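Local atomic coordinates of phosphoribosylaminoimidazole-succinocarboxamide synthase (Saccharomyces cerevisiae, PDB entry 2CNQ), a protein that catalyses the ATP-dependent joining of 4-carboxy-5-aminoimidazole ribotide to L-aspartate, giving SAICAR in de novo purine biosynthesis. Residues A[32-37]-A[103-108]; A[115-120]-A[181-186]. All coordinates share one frame; numbering follows the deposited sequence.

Overall arrangement
The two contacts follow one another along the chain, contact 1 closing before contact 2 opens, and their centres lie 26 Å apart, with nearest atoms about 11 Å from each other. Contact 1 pairs strands 30-35 and 106-110 at one border of a four-stranded antiparallel sheet. Contact 2 sets strand 113-122, part of a five-stranded mixed sheet, against the junction of helices 176-183 and 185-209. Strands 106-110 and 113-122 are successive in the chain, so the polypeptide passes directly from one sheet to the other. The nucleotide ADP lies beside Phe33 of contact 1, and the ribonucleotide AMZ beside Glu118 and Ile120 of contact 2; each contact therefore adjoins a ligand pocket of this monomeric ligase.

Contact 1. Residues A[32-37]-A[103-108]; sequences LFVATD and EDRSLL. With ADP (adenosine-5'-diphosphate), chain B.
Strands 30-35 and 106-110 pair antiparallel in a four-stranded sheet; Phe33 reaches the ADP pocket, while Ser106, Leu107 and Leu108 line a separate site for AMZ or AMP. Phe33 and Leu107 form a hydrogen-bonded pair: Phe33 N donates to Leu107 O at 2.8 Å and Leu107 N to Phe33 O. Ala35 N binds Arg105 O. Phe33 CG is anti to the backbone N (chi1 -167°), and the ring leads away from strand 106-110; its CE2 lies 3.4 Å from ADP O4', which sits at the ring edge in its plane. On the other face of the sheet, Leu32 CD1 packs on Ser106 CB at 3.7 Å, and both methyls of Val34 touch Ser106 OG, which bonds to Leu102 O. Arg105 grips Asp37 end-on: NH1 meets OD2 at 2.7 Å from above the carboxylate plane, and NH2 meets OD1 at 2.9 Å on its syn side. The carboxylate and guanidinium planes are 67° apart. Arg105 NH1 also reaches a lone pair of Ala35 O at 2.8 Å. An alanine at Arg105 would probably leave the buried Asp37 carboxylate without its charge partner. Backbone amides of Gly54, Ile3 and Glu52 also bind it, which probably stabilises its negative charge.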
# COMPACT_ATOMS: atom_id res chain seq x y z
N LEU A 32 -0.38 -0.85 -17.55
CA LEU A 32 0.38 0.32 -17.20
C LEU A 32 -0.26 0.84 -15.94
O LEU A 32 -1.40 1.26 -15.92
CB LEU A 32 0.31 1.33 -18.32
CG LEU A 32 0.89 2.67 -18.04
CD1 LEU A 32 2.34 2.53 -17.73
CD2 LEU A 32 0.64 3.60 -19.19
N PHE A 33 0.49 0.76 -14.85
CA PHE A 33 -0.03 0.92 -13.52
C PHE A 33 0.54 2.23 -12.99
O PHE A 33 1.68 2.26 -12.57
CB PHE A 33 0.49 -0.30 -12.76
CG PHE A 33 -0.14 -0.54 -11.44
CD1 PHE A 33 0.57 -0.35 -10.27
CD2 PHE A 33 -1.39 -1.03 -11.36
CE1 PHE A 33 0.01 -0.68 -9.06
CE2 PHE A 33 -1.95 -1.37 -10.15
CZ PHE A 33 -1.24 -1.18 -9.01
N VAL A 34 -0.24 3.27 -13.11
CA VAL A 34 0.26 4.60 -12.89
C VAL A 34 -0.21 5.09 -11.56
O VAL A 34 -1.39 5.22 -11.35
CB VAL A 34 -0.19 5.57 -13.98
CG1 VAL A 34 0.55 6.86 -13.79
CG2 VAL A 34 0.03 5.00 -15.35
N ALA A 35 0.70 5.37 -10.66
CA ALA A 35 0.35 5.97 -9.41
C ALA A 35 0.32 7.45 -9.60
O ALA A 35 1.34 8.06 -9.83
CB ALA A 35 1.31 5.58 -8.33
N THR A 36 -0.85 8.01 -9.53
CA THR A 36 -1.01 9.43 -9.57
C THR A 36 -0.63 9.98 -8.22
O THR A 36 -0.17 9.27 -7.36
CB THR A 36 -2.41 9.84 -9.96
OG1 THR A 36 -3.28 9.64 -8.85
CG2 THR A 36 -2.88 9.13 -11.19
N ASP A 37 -0.82 11.27 -8.09
CA ASP A 37 -0.56 11.99 -6.87
C ASP A 37 -1.79 12.19 -6.05
O ASP A 37 -1.75 12.92 -5.08
CB ASP A 37 0.12 13.28 -7.20
CG ASP A 37 1.48 13.06 -7.74
OD1 ASP A 37 1.96 13.95 -8.47
OD2 ASP A 37 2.09 12.04 -7.44
N GLU A 103 6.28 9.10 -16.25
CA GLU A 103 7.59 8.71 -15.85
C GLU A 103 7.70 8.69 -14.34
O GLU A 103 7.18 9.53 -13.66
CB GLU A 103 8.63 9.61 -16.48
CG GLU A 103 8.56 11.04 -16.01
CD GLU A 103 9.37 11.97 -16.84
OE1 GLU A 103 10.13 11.52 -17.70
OE2 GLU A 103 9.22 13.18 -16.65
N ASP A 104 8.41 7.68 -13.86
CA ASP A 104 8.73 7.48 -12.47
C ASP A 104 7.59 7.11 -11.60
O ASP A 104 7.81 6.83 -10.43
CB ASP A 104 9.47 8.68 -11.89
CG ASP A 104 10.74 8.92 -12.59
OD1 ASP A 104 10.98 10.05 -13.00
OD2 ASP A 104 11.50 7.94 -12.72
N ARG A 105 6.39 7.06 -12.14
CA ARG A 105 5.23 6.74 -11.34
C ARG A 105 4.46 5.61 -11.96
O ARG A 105 3.34 5.37 -11.58
CB ARG A 105 4.33 7.94 -11.19
CG ARG A 105 3.86 8.48 -12.50
CD ARG A 105 2.91 9.59 -12.36
NE ARG A 105 3.49 10.77 -11.78
CZ ARG A 105 3.21 11.27 -10.59
NH1 ARG A 105 2.39 10.68 -9.78
NH2 ARG A 105 3.74 12.41 -10.21
N SER A 106 5.06 4.90 -12.90
CA SER A 106 4.37 3.90 -13.63
C SER A 106 5.10 2.61 -13.55
O SER A 106 6.30 2.55 -13.73
CB SER A 106 4.25 4.30 -15.09
OG SER A 106 3.50 5.46 -15.22
N LEU A 107 4.34 1.56 -13.37
CA LEU A 107 4.87 0.23 -13.43
C LEU A 107 4.18 -0.49 -14.53
O LEU A 107 2.99 -0.39 -14.71
CB LEU A 107 4.68 -0.50 -12.13
CG LEU A 107 5.42 0.16 -10.99
CD1 LEU A 107 5.04 -0.48 -9.71
CD2 LEU A 107 6.90 0.08 -11.17
N LEU A 108 4.95 -1.26 -15.25
CA LEU A 108 4.43 -2.18 -16.22
C LEU A 108 4.26 -3.47 -15.49
O LEU A 108 5.24 -4.00 -14.98
CB LEU A 108 5.41 -2.31 -17.35
CG LEU A 108 4.94 -3.08 -18.53
CD1 LEU A 108 3.86 -2.33 -19.23
CD2 LEU A 108 6.10 -3.34 -19.43
PB ADP B . -7.79 1.31 -4.89
O1B ADP B . -6.85 1.13 -3.79
O2B ADP B . -8.76 0.20 -4.99
O3B ADP B . -8.53 2.55 -4.96
PA ADP B . -5.55 1.82 -6.57
O1A ADP B . -4.57 1.42 -5.56
O2A ADP B . -5.69 3.23 -6.90
O3A ADP B . -6.96 1.22 -6.24
O5' ADP B . -5.27 1.08 -7.93
C5' ADP B . -4.74 -0.22 -8.06
C4' ADP B . -5.82 -1.15 -8.51
O4' ADP B . -5.18 -2.15 -9.31
C3' ADP B . -6.49 -1.89 -7.40
O3' ADP B . -7.78 -2.30 -7.79
C2' ADP B . -5.64 -3.13 -7.28
O2' ADP B . -6.27 -4.19 -6.63
C1' ADP B . -5.38 -3.41 -8.71
N9 ADP B . -4.22 -4.20 -9.01
C8 ADP B . -3.04 -4.15 -8.40
N7 ADP B . -2.14 -4.91 -8.96
C5 ADP B . -2.79 -5.50 -9.98
C6 ADP B . -2.41 -6.41 -11.00
N6 ADP B . -1.18 -6.86 -11.08
N1 ADP B . -3.34 -6.85 -11.84
C2 ADP B . -4.57 -6.36 -11.77
N3 ADP B . -5.02 -5.45 -10.92
C4 ADP B . -4.12 -5.04 -10.03

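Contact 2. Residues A[115-120]-A[181-186]; sequences IPLEVI and ELVGED. Unlike the reference sequence in segment 181-186: Glu185 (reference Gly). With AMZ (aminoimidazole 4-carboxamide ribonucleotide), chain C.
Apolar contacts join the two segments, and Val183 is their hub. Val183 CG1, anti to the carbonyl carbon (chi1 -48°), lies 3.7 Å from Pro116 CD. Ile115 CG2 meets the same Val183 CG1 at 3.8 Å. Leu117 CD1 is 3.9 Å from Val183 CG1. The approaches differ. Leu117 and Val183 reach toward each other tip to tip, Ile115 crosses Val183 at about a right angle, and the proline ring slides past it in the opposite direction. The other branch of Leu117, CD2, touches Leu182 CD1 at 4.1 Å, so this one leucine spans two consecutive residues of the helix end.

Backbone bonding and turns shape both partners. Pro116 is the centre of an inverse gamma turn, in which Leu117 N binds Ile115 O at 2.7 Å. On the helical side, Gly184 follows helix 176-183 with a positive phi of 102° and is at the N-cap position of helix 185-209.

Ligand contacts come from further along the same strand. Glu118 OE1 approaches AMZ N2 at 3.4 Å, and Ile120 CD1 lies 3.7 Å from AMZ C5; Asp215 and Ser128 are among the residues hydrogen-bonded to this ligand. Helix 185-209 packs against the same strand, with Val191 touching Ile115 and Val119. The whole is a small apolar cluster that ties the C-terminal end of helix 176-183 to the gamma turn in strand 113-122, whose later residues line the AMZ pocket.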
# COMPACT_ATOMS: atom_id res chain seq x y z
N ILE A 115 -6.35 -12.10 -5.49
CA ILE A 115 -7.01 -12.73 -4.38
C ILE A 115 -7.80 -11.65 -3.73
O ILE A 115 -7.27 -10.58 -3.44
CB ILE A 115 -5.98 -13.30 -3.43
CG1 ILE A 115 -5.16 -14.37 -4.16
CG2 ILE A 115 -6.66 -13.87 -2.22
CD1 ILE A 115 -4.09 -14.97 -3.31
N PRO A 116 -9.08 -11.84 -3.54
CA PRO A 116 -9.96 -10.76 -3.20
C PRO A 116 -9.96 -10.41 -1.73
O PRO A 116 -10.96 -10.47 -1.04
CB PRO A 116 -11.31 -11.28 -3.63
CG PRO A 116 -11.19 -12.73 -3.36
CD PRO A 116 -9.85 -13.05 -3.87
N LEU A 117 -8.80 -10.06 -1.24
CA LEU A 117 -8.61 -9.69 0.14
C LEU A 117 -7.66 -8.55 0.20
O LEU A 117 -6.74 -8.47 -0.59
CB LEU A 117 -7.96 -10.81 0.92
CG LEU A 117 -8.72 -12.10 1.01
CD1 LEU A 117 -7.84 -13.17 1.58
CD2 LEU A 117 -9.96 -11.92 1.84
N GLU A 118 -7.85 -7.69 1.16
CA GLU A 118 -6.80 -6.82 1.60
C GLU A 118 -6.01 -7.64 2.58
O GLU A 118 -6.50 -8.05 3.61
CB GLU A 118 -7.32 -5.60 2.28
CG GLU A 118 -8.31 -4.82 1.52
CD GLU A 118 -7.80 -4.22 0.25
OE1 GLU A 118 -8.61 -3.49 -0.36
OE2 GLU A 118 -6.67 -4.41 -0.19
N VAL A 119 -4.79 -7.94 2.21
CA VAL A 119 -3.97 -8.86 2.98
C VAL A 119 -3.20 -8.04 3.98
O VAL A 119 -2.07 -7.67 3.76
CB VAL A 119 -3.10 -9.67 2.06
CG1 VAL A 119 -2.21 -10.60 2.83
CG2 VAL A 119 -3.96 -10.44 1.08
N ILE A 120 -3.88 -7.72 5.05
CA ILE A 120 -3.32 -6.89 6.08
C ILE A 120 -2.58 -7.74 7.05
O ILE A 120 -3.06 -8.78 7.48
CB ILE A 120 -4.39 -6.10 6.76
CG1 ILE A 120 -5.05 -5.16 5.78
CG2 ILE A 120 -3.88 -5.36 7.96
CD1 ILE A 120 -6.39 -4.69 6.23
N GLU A 181 -13.40 -18.61 3.68
CA GLU A 181 -14.64 -18.78 2.98
C GLU A 181 -14.58 -18.15 1.62
O GLU A 181 -15.11 -18.69 0.66
CB GLU A 181 -15.78 -18.18 3.76
CG GLU A 181 -16.06 -18.88 5.02
CD GLU A 181 -16.40 -20.32 4.83
OE1 GLU A 181 -17.27 -20.60 3.97
OE2 GLU A 181 -15.84 -21.18 5.52
N LEU A 182 -13.97 -17.00 1.52
CA LEU A 182 -13.89 -16.31 0.27
C LEU A 182 -12.92 -16.90 -0.68
O LEU A 182 -13.19 -16.97 -1.86
CB LEU A 182 -13.53 -14.87 0.51
CG LEU A 182 -14.53 -14.08 1.30
CD1 LEU A 182 -14.01 -12.68 1.48
CD2 LEU A 182 -15.87 -14.05 0.65
N VAL A 183 -11.77 -17.31 -0.20
CA VAL A 183 -10.68 -17.65 -1.09
C VAL A 183 -10.23 -19.07 -1.04
O VAL A 183 -9.38 -19.44 -1.81
CB VAL A 183 -9.50 -16.72 -0.95
CG1 VAL A 183 -9.98 -15.29 -0.95
CG2 VAL A 183 -8.70 -17.02 0.29
N GLY A 184 -10.79 -19.85 -0.12
CA GLY A 184 -10.42 -21.21 0.04
C GLY A 184 -9.52 -21.40 1.22
O GLY A 184 -8.71 -20.54 1.53
N GLU A 185 -9.67 -22.51 1.90
CA GLU A 185 -8.92 -22.73 3.11
C GLU A 185 -7.44 -22.84 2.86
O GLU A 185 -6.66 -22.30 3.61
CB GLU A 185 -9.41 -23.96 3.84
CG GLU A 185 -9.20 -25.28 3.14
CD GLU A 185 -9.65 -26.44 3.97
OE1 GLU A 185 -9.95 -26.27 5.16
OE2 GLU A 185 -9.68 -27.53 3.42
N ASP A 186 -7.05 -23.55 1.82
CA ASP A 186 -5.64 -23.72 1.60
C ASP A 186 -5.04 -22.40 1.21
O ASP A 186 -4.03 -22.00 1.74
CB ASP A 186 -5.37 -24.79 0.58
CG ASP A 186 -5.79 -26.17 1.07
OD1 ASP A 186 -6.14 -27.00 0.24
OD2 ASP A 186 -5.77 -26.42 2.28
O5 AMZ C . -5.85 0.54 0.79
C6 AMZ C . -6.51 -0.15 1.53
N2 AMZ C . -7.70 -0.64 1.21
C3A AMZ C . -6.02 -0.50 2.85
C7A AMZ C . -4.86 -0.07 3.41
N3 AMZ C . -3.84 0.67 2.92
N1 AMZ C . -6.68 -1.27 3.73
C5 AMZ C . -5.93 -1.34 4.81
N AMZ C . -4.82 -0.59 4.63
C1 AMZ C . -3.73 -0.48 5.57
C2 AMZ C . -3.79 0.74 6.44
C3 AMZ C . -3.04 0.30 7.66
O2 AMZ C . -1.67 0.41 7.36
O1 AMZ C . -3.21 1.84 5.77
O AMZ C . -3.86 -1.56 6.45
C AMZ C . -3.44 -1.17 7.75
C4 AMZ C . -4.52 -1.44 8.74
O3 AMZ C . -5.54 -0.47 8.59
P AMZ C . -6.73 -0.44 9.65
OP1 AMZ C . -7.57 -1.64 9.41
O4 AMZ C . -7.45 0.85 9.33
OP2 AMZ C . -6.16 -0.45 11.03